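Local coordinates for WbbM protein (Klebsiella pneumoniae, PDB 6U4B) that is a bifunctional O-antigen polymerase, a trimeric protein with two glycosyltransferase modules that probably adds sugars to the growing polysaccharide chain, at residues A[77-82]-A[251-255]; A[225-230]-A[261-265]. All blocks are in the same frame, centred on the assembly; numbering follows the deposited sequence.

Contact 1 (A[77-82]-A[251-255])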
loop_
_atom_site.group_PDB
_atom_site.type_symbol
_atom_site.label_atom_id
_atom_site.label_comp_id
_atom_site.label_asym_id
_atom_site.label_seq_id
_atom_site.Cartn_x
_atom_site.Cartn_y
_atom_site.Cartn_z
ATOM N N PRO A 77 6.782 -4.068 37.555
ATOM C CA PRO A 77 6.174 -5.310 38.066
ATOM C C PRO A 77 6.995 -5.994 39.143
ATOM O O PRO A 77 6.444 -6.807 39.895
ATOM C CB PRO A 77 6.067 -6.188 36.812
ATOM C CG PRO A 77 5.932 -5.221 35.702
ATOM C CD PRO A 77 6.796 -4.049 36.079
ATOM N N PHE A 78 8.286 -5.693 39.244
ATOM C CA PHE A 78 9.181 -6.350 40.188
ATOM C C PHE A 78 9.729 -5.405 41.243
ATOM O O PHE A 78 9.883 -5.802 42.397
ATOM C CB PHE A 78 10.348 -7.007 39.427
ATOM C CG PHE A 78 9.942 -7.618 38.111
ATOM C CD1 PHE A 78 9.536 -8.941 38.041
ATOM C CD2 PHE A 78 9.953 -6.864 36.947
ATOM C CE1 PHE A 78 9.153 -9.503 36.834
ATOM C CE2 PHE A 78 9.570 -7.419 35.738
ATOM C CZ PHE A 78 9.171 -8.740 35.682
ATOM N N TYR A 79 10.021 -4.158 40.877
ATOM C CA TYR A 79 10.538 -3.182 41.826
ATOM C C TYR A 79 9.445 -2.408 42.548
ATOM O O TYR A 79 9.729 -1.784 43.577
ATOM C CB TYR A 79 11.464 -2.194 41.109
ATOM C CG TYR A 79 12.877 -2.696 40.917
ATOM C CD1 TYR A 79 13.152 -3.761 40.064
ATOM C CD2 TYR A 79 13.940 -2.096 41.582
ATOM C CE1 TYR A 79 14.446 -4.220 39.884
ATOM C CE2 TYR A 79 15.237 -2.546 41.407
ATOM C CZ TYR A 79 15.484 -3.608 40.557
ATOM O OH TYR A 79 16.771 -4.058 40.381
ATOM N N CYS A 80 8.219 -2.428 42.037
ATOM C CA CYS A 80 7.074 -1.699 42.612
ATOM C C CYS A 80 7.460 -0.219 42.687
ATOM O O CYS A 80 8.073 0.303 41.743
ATOM C CB CYS A 80 6.665 -2.326 43.932
ATOM S SG CYS A 80 5.797 -3.900 43.761
ATOM N N GLU A 81 7.143 0.473 43.787
ATOM C CA GLU A 81 7.386 1.908 43.894
ATOM C C GLU A 81 8.861 2.283 43.888
ATOM O O GLU A 81 9.170 3.480 43.889
ATOM C CB GLU A 81 6.739 2.462 45.161
ATOM C CG GLU A 81 5.286 2.846 45.003
ATOM C CD GLU A 81 4.343 1.845 45.626
ATOM O OE1 GLU A 81 4.650 0.635 45.596
ATOM O OE2 GLU A 81 3.296 2.274 46.156
ATOM N N LEU A 82 9.775 1.309 43.896
ATOM C CA LEU A 82 11.192 1.639 43.755
ATOM C C LEU A 82 11.478 2.341 42.433
ATOM O O LEU A 82 12.439 3.113 42.339
ATOM C CB LEU A 82 12.041 0.378 43.883
ATOM C CG LEU A 82 12.187 -0.197 45.289
ATOM C CD1 LEU A 82 12.939 -1.512 45.256
ATOM C CD2 LEU A 82 12.890 0.801 46.198
ATOM N N LYS A 251 6.473 -11.988 42.005
ATOM C CA LYS A 251 7.366 -11.211 41.152
ATOM C C LYS A 251 7.810 -9.904 41.799
ATOM O O LYS A 251 8.852 -9.362 41.416
ATOM C CB LYS A 251 6.692 -10.918 39.809
ATOM C CG LYS A 251 6.758 -12.065 38.813
ATOM C CD LYS A 251 5.545 -12.063 37.892
ATOM C CE LYS A 251 5.936 -11.934 36.437
ATOM N NZ LYS A 251 4.740 -12.068 35.559
ATOM N N ARG A 252 7.052 -9.389 42.767
ATOM C CA ARG A 252 7.429 -8.205 43.520
ATOM C C ARG A 252 8.553 -8.475 44.537
ATOM O O ARG A 252 8.684 -7.705 45.498
ATOM C CB ARG A 252 6.195 -7.633 44.226
ATOM C CG ARG A 252 5.022 -7.364 43.295
ATOM C CD ARG A 252 3.714 -7.314 44.063
ATOM N NE ARG A 252 3.637 -6.153 44.941
ATOM C CZ ARG A 252 2.991 -6.149 46.102
ATOM N NH1 ARG A 252 2.962 -5.050 46.846
ATOM N NH2 ARG A 252 2.386 -7.251 46.521
ATOM N N VAL A 253 9.355 -9.524 44.317
ATOM C CA VAL A 253 10.378 -9.926 45.277
ATOM C C VAL A 253 11.341 -8.782 45.564
ATOM O O VAL A 253 11.756 -8.577 46.712
ATOM C CB VAL A 253 11.117 -11.169 44.758
ATOM C CG1 VAL A 253 11.517 -10.974 43.317
ATOM C CG2 VAL A 253 12.354 -11.463 45.614
ATOM N N ILE A 254 11.693 -8.009 44.534
ATOM C CA ILE A 254 12.642 -6.912 44.711
ATOM C C ILE A 254 12.076 -5.874 45.672
ATOM O O ILE A 254 12.748 -5.442 46.615
ATOM C CB ILE A 254 12.994 -6.285 43.352
ATOM C CG1 ILE A 254 13.457 -7.362 42.370
ATOM C CG2 ILE A 254 14.071 -5.220 43.520
ATOM C CD1 ILE A 254 14.797 -7.974 42.719
ATOM N N GLY A 255 10.828 -5.459 45.443
ATOM C CA GLY A 255 10.209 -4.486 46.329
ATOM C C GLY A 255 10.055 -5.003 47.745
ATOM O O GLY A 255 10.269 -4.267 48.712
#

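Contact 2 (A[225-230]-A[261-265])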
loop_
_atom_site.group_PDB
_atom_site.type_symbol
_atom_site.label_atom_id
_atom_site.label_comp_id
_atom_site.label_asym_id
_atom_site.label_seq_id
_atom_site.Cartn_x
_atom_site.Cartn_y
_atom_site.Cartn_z
ATOM N N ASP A 225 22.399 8.996 49.994
ATOM C CA ASP A 225 23.221 7.914 50.524
ATOM C C ASP A 225 22.457 6.596 50.532
ATOM O O ASP A 225 22.986 5.553 50.124
ATOM C CB ASP A 225 23.705 8.263 51.930
ATOM C CG ASP A 225 24.617 7.199 52.508
ATOM O OD1 ASP A 225 25.806 7.164 52.127
ATOM O OD2 ASP A 225 24.143 6.390 53.336
ATOM N N TYR A 226 21.204 6.624 50.992
ATOM C CA TYR A 226 20.391 5.412 50.996
ATOM C C TYR A 226 20.136 4.913 49.578
ATOM O O TYR A 226 20.105 3.700 49.335
ATOM C CB TYR A 226 19.074 5.672 51.728
ATOM C CG TYR A 226 18.083 4.535 51.642
ATOM C CD1 TYR A 226 16.809 4.737 51.122
ATOM C CD2 TYR A 226 18.421 3.257 52.071
ATOM C CE1 TYR A 226 15.896 3.701 51.037
ATOM C CE2 TYR A 226 17.517 2.212 51.991
ATOM C CZ TYR A 226 16.256 2.441 51.472
ATOM O OH TYR A 226 15.350 1.406 51.388
ATOM N N SER A 227 19.958 5.833 48.625
ATOM C CA SER A 227 19.718 5.434 47.242
ATOM C C SER A 227 20.929 4.715 46.658
ATOM O O SER A 227 20.799 3.632 46.075
ATOM C CB SER A 227 19.359 6.657 46.396
ATOM O OG SER A 227 18.191 7.293 46.889
ATOM N N GLU A 228 22.118 5.309 46.799
ATOM C CA GLU A 228 23.329 4.663 46.300
ATOM C C GLU A 228 23.541 3.312 46.967
ATOM O O GLU A 228 23.960 2.348 46.317
ATOM C CB GLU A 228 24.540 5.570 46.529
ATOM C CG GLU A 228 24.544 6.840 45.694
ATOM C CD GLU A 228 25.626 7.814 46.125
ATOM O OE1 GLU A 228 26.191 7.629 47.224
ATOM O OE2 GLU A 228 25.910 8.765 45.367
ATOM N N TRP A 229 23.238 3.223 48.263
ATOM C CA TRP A 229 23.414 1.975 48.995
ATOM C C TRP A 229 22.388 0.934 48.562
ATOM O O TRP A 229 22.744 -0.211 48.256
ATOM C CB TRP A 229 23.317 2.252 50.496
ATOM C CG TRP A 229 23.410 1.044 51.382
ATOM C CD1 TRP A 229 24.547 0.478 51.881
ATOM C CD2 TRP A 229 22.318 0.275 51.900
ATOM N NE1 TRP A 229 24.232 -0.605 52.667
ATOM C CE2 TRP A 229 22.869 -0.749 52.696
ATOM C CE3 TRP A 229 20.927 0.350 51.763
ATOM C CZ2 TRP A 229 22.079 -1.693 53.353
ATOM C CZ3 TRP A 229 20.145 -0.588 52.413
ATOM C CH2 TRP A 229 20.723 -1.596 53.198
ATOM N N LEU A 230 21.109 1.316 48.518
ATOM C CA LEU A 230 20.054 0.351 48.221
ATOM C C LEU A 230 20.201 -0.225 46.818
ATOM O O LEU A 230 20.142 -1.445 46.626
ATOM C CB LEU A 230 18.681 1.003 48.383
ATOM C CG LEU A 230 17.484 0.148 47.955
ATOM C CD1 LEU A 230 17.292 -1.032 48.898
ATOM C CD2 LEU A 230 16.212 0.984 47.862
ATOM N N LEU A 261 15.689 -4.192 53.610
ATOM C CA LEU A 261 16.929 -3.428 53.509
ATOM C C LEU A 261 16.757 -2.023 54.068
ATOM O O LEU A 261 17.688 -1.463 54.663
ATOM C CB LEU A 261 17.394 -3.378 52.054
ATOM C CG LEU A 261 17.768 -4.719 51.421
ATOM C CD1 LEU A 261 18.075 -4.552 49.936
ATOM C CD2 LEU A 261 18.952 -5.340 52.149
ATOM N N PHE A 262 15.571 -1.439 53.880
ATOM C CA PHE A 262 15.258 -0.136 54.458
ATOM C C PHE A 262 15.488 -0.138 55.966
ATOM O O PHE A 262 16.094 0.788 56.521
ATOM C CB PHE A 262 13.811 0.226 54.115
ATOM C CG PHE A 262 13.408 1.620 54.511
ATOM C CD1 PHE A 262 14.139 2.719 54.093
ATOM C CD2 PHE A 262 12.270 1.833 55.274
ATOM C CE1 PHE A 262 13.758 4.000 54.450
ATOM C CE2 PHE A 262 11.884 3.110 55.633
ATOM C CZ PHE A 262 12.629 4.194 55.220
ATOM N N ASN A 263 15.023 -1.189 56.645
ATOM C CA ASN A 263 15.215 -1.297 58.089
ATOM C C ASN A 263 16.680 -1.512 58.445
ATOM O O ASN A 263 17.186 -0.907 59.397
ATOM C CB ASN A 263 14.363 -2.436 58.643
ATOM C CG ASN A 263 12.888 -2.100 58.672
ATOM O OD1 ASN A 263 12.374 -1.608 59.679
ATOM N ND2 ASN A 263 12.195 -2.364 57.571
ATOM N N ILE A 264 17.371 -2.385 57.706
ATOM C CA ILE A 264 18.788 -2.628 57.966
ATOM C C ILE A 264 19.578 -1.332 57.846
ATOM O O ILE A 264 20.477 -1.057 58.652
ATOM C CB ILE A 264 19.322 -3.714 57.013
ATOM C CG1 ILE A 264 18.648 -5.059 57.307
ATOM C CG2 ILE A 264 20.836 -3.826 57.113
ATOM C CD1 ILE A 264 18.968 -6.138 56.296
ATOM N N TYR A 265 19.240 -0.505 56.853
ATOM C CA TYR A 265 19.946 0.756 56.657
ATOM C C TYR A 265 19.685 1.729 57.802
ATOM O O TYR A 265 20.614 2.383 58.288
ATOM C CB TYR A 265 19.538 1.377 55.320
ATOM C CG TYR A 265 20.145 2.738 55.063
ATOM C CD1 TYR A 265 21.422 2.862 54.530
ATOM C CD2 TYR A 265 19.441 3.899 55.351
ATOM C CE1 TYR A 265 21.980 4.105 54.295
ATOM C CE2 TYR A 265 19.990 5.145 55.121
ATOM C CZ TYR A 265 21.258 5.243 54.593
ATOM O OH TYR A 265 21.803 6.486 54.362
#

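Contact 1 (A[77-82]-A[251-255])
Ile254 lays its CG2 methyl squarely over one face of the Tyr79 ring, 3.5 Å from the ring centroid and close to the ring normal, a CH-pi contact in which every ring carbon shares. The methyl gets there because CG1 lies anti to the carbonyl carbon (chi1 -53°), which leaves CG2 anti to the backbone N and pointing at the tyrosine. A beta-branched residue suits the place: one branch covers the ring, while CG1 faces Phe78. The Tyr79 hydroxyl is not left idle, being hydrogen-bonded to Glu238 of helix 220-240, and Leu82 CD1 closes on the same isoleucine methyl, CG2 of Ile254, at 4.2 Å.

A helix end and a helix start meet here. Helix 76-79 ends at Tyr79; Cys80, the first residue past it, has the positive phi needed at the second position of a type II' turn running from Tyr79 to Leu82, whereas Arg252 is the N-cap residue of helix 253-272. Near that helix start, Gly255 N is bonded to Phe78 O at 3.2 Å, the donor lying in the carbonyl plane. Glycine fits because, with no side chain, it leaves room for Tyr79 O and Cys80 CB.

On the flank, Cys80 SG lies at the edge of the Arg252 guanidinium, nearly in its plane, and accepts a hydrogen bond from Arg252 NE at 3.3 Å. The bond is fairly straight, 159° at the hydrogen. A bend at chi3 folds the arginine chain so that CG also rests on the sulfur. Phe78 presents the edge of its ring to Lys251 O, with its CA making a CH...O contact to that oxygen at 3.3 Å, and the aliphatic lysine chain runs obliquely past CD1 and CE1. Beyond, Phe543 of the second subunit packs on Tyr79 and Ile254, and Met547 of that subunit on Phe78.

Contact 2 (A[225-230]-A[261-265])
Chi1 near 180° at Tyr226 (173°) and Tyr265 (176°) extends both rings across the gap between two helices whose axes, over these short segments, come no nearer than 11.1 Å, a spacing that bulky aromatics can bridge. Trp229, similarly extended, joins them, and with Phe262 they form an aromatic cluster. The planes of Tyr226 and Tyr265 are inclined at 44°, with Tyr226 CD2 over one face of the Tyr265 ring. From Tyr226 CB comes a CH-pi contact, 3.9 Å from the Tyr265 ring centroid. Tyr265 in turn sets its own CB over the six-membered ring of Trp229, whose outer edge meets Leu261 O at 3.4 Å from CH2. The Tyr226 hydroxyl reaches Phe262 CD1 at 3.2 Å, the two side chains crossing at about a right angle. Leu230 and Leu261 touch through their CD1 methyls, and Val190 of helix 180-193 packs on both Trp229 and Leu261. At the exposed end, Tyr265 OH donates to the anti lone pair of Asp225 OD2 at 2.6 Å. That short bond ties the tip of a largely buried ring to a surface carboxylate and would probably help keep the aspartate ionised.

Overall arrangement
The centres of the two contacts are about 16 Å apart, and all four segments belong to the DUF4422 part of the protein. Both draw on helix 253-272: contact 1 takes its beginning and contact 2 a part further on. Along the chain the order is 77-82, 225-230, 251-255, 261-265, so the contacts interlock rather than nest. They also touch, Leu82 CD2 packing on Leu230 CD2 at 3.7 Å; helix 220-240, which supplies one side of contact 2, also packs against contact 1. Together they bind the early turn to the two long helices of this module. Contact 1 alone of the pair also faces another subunit of the trimer. The magnesium sites lie away from both.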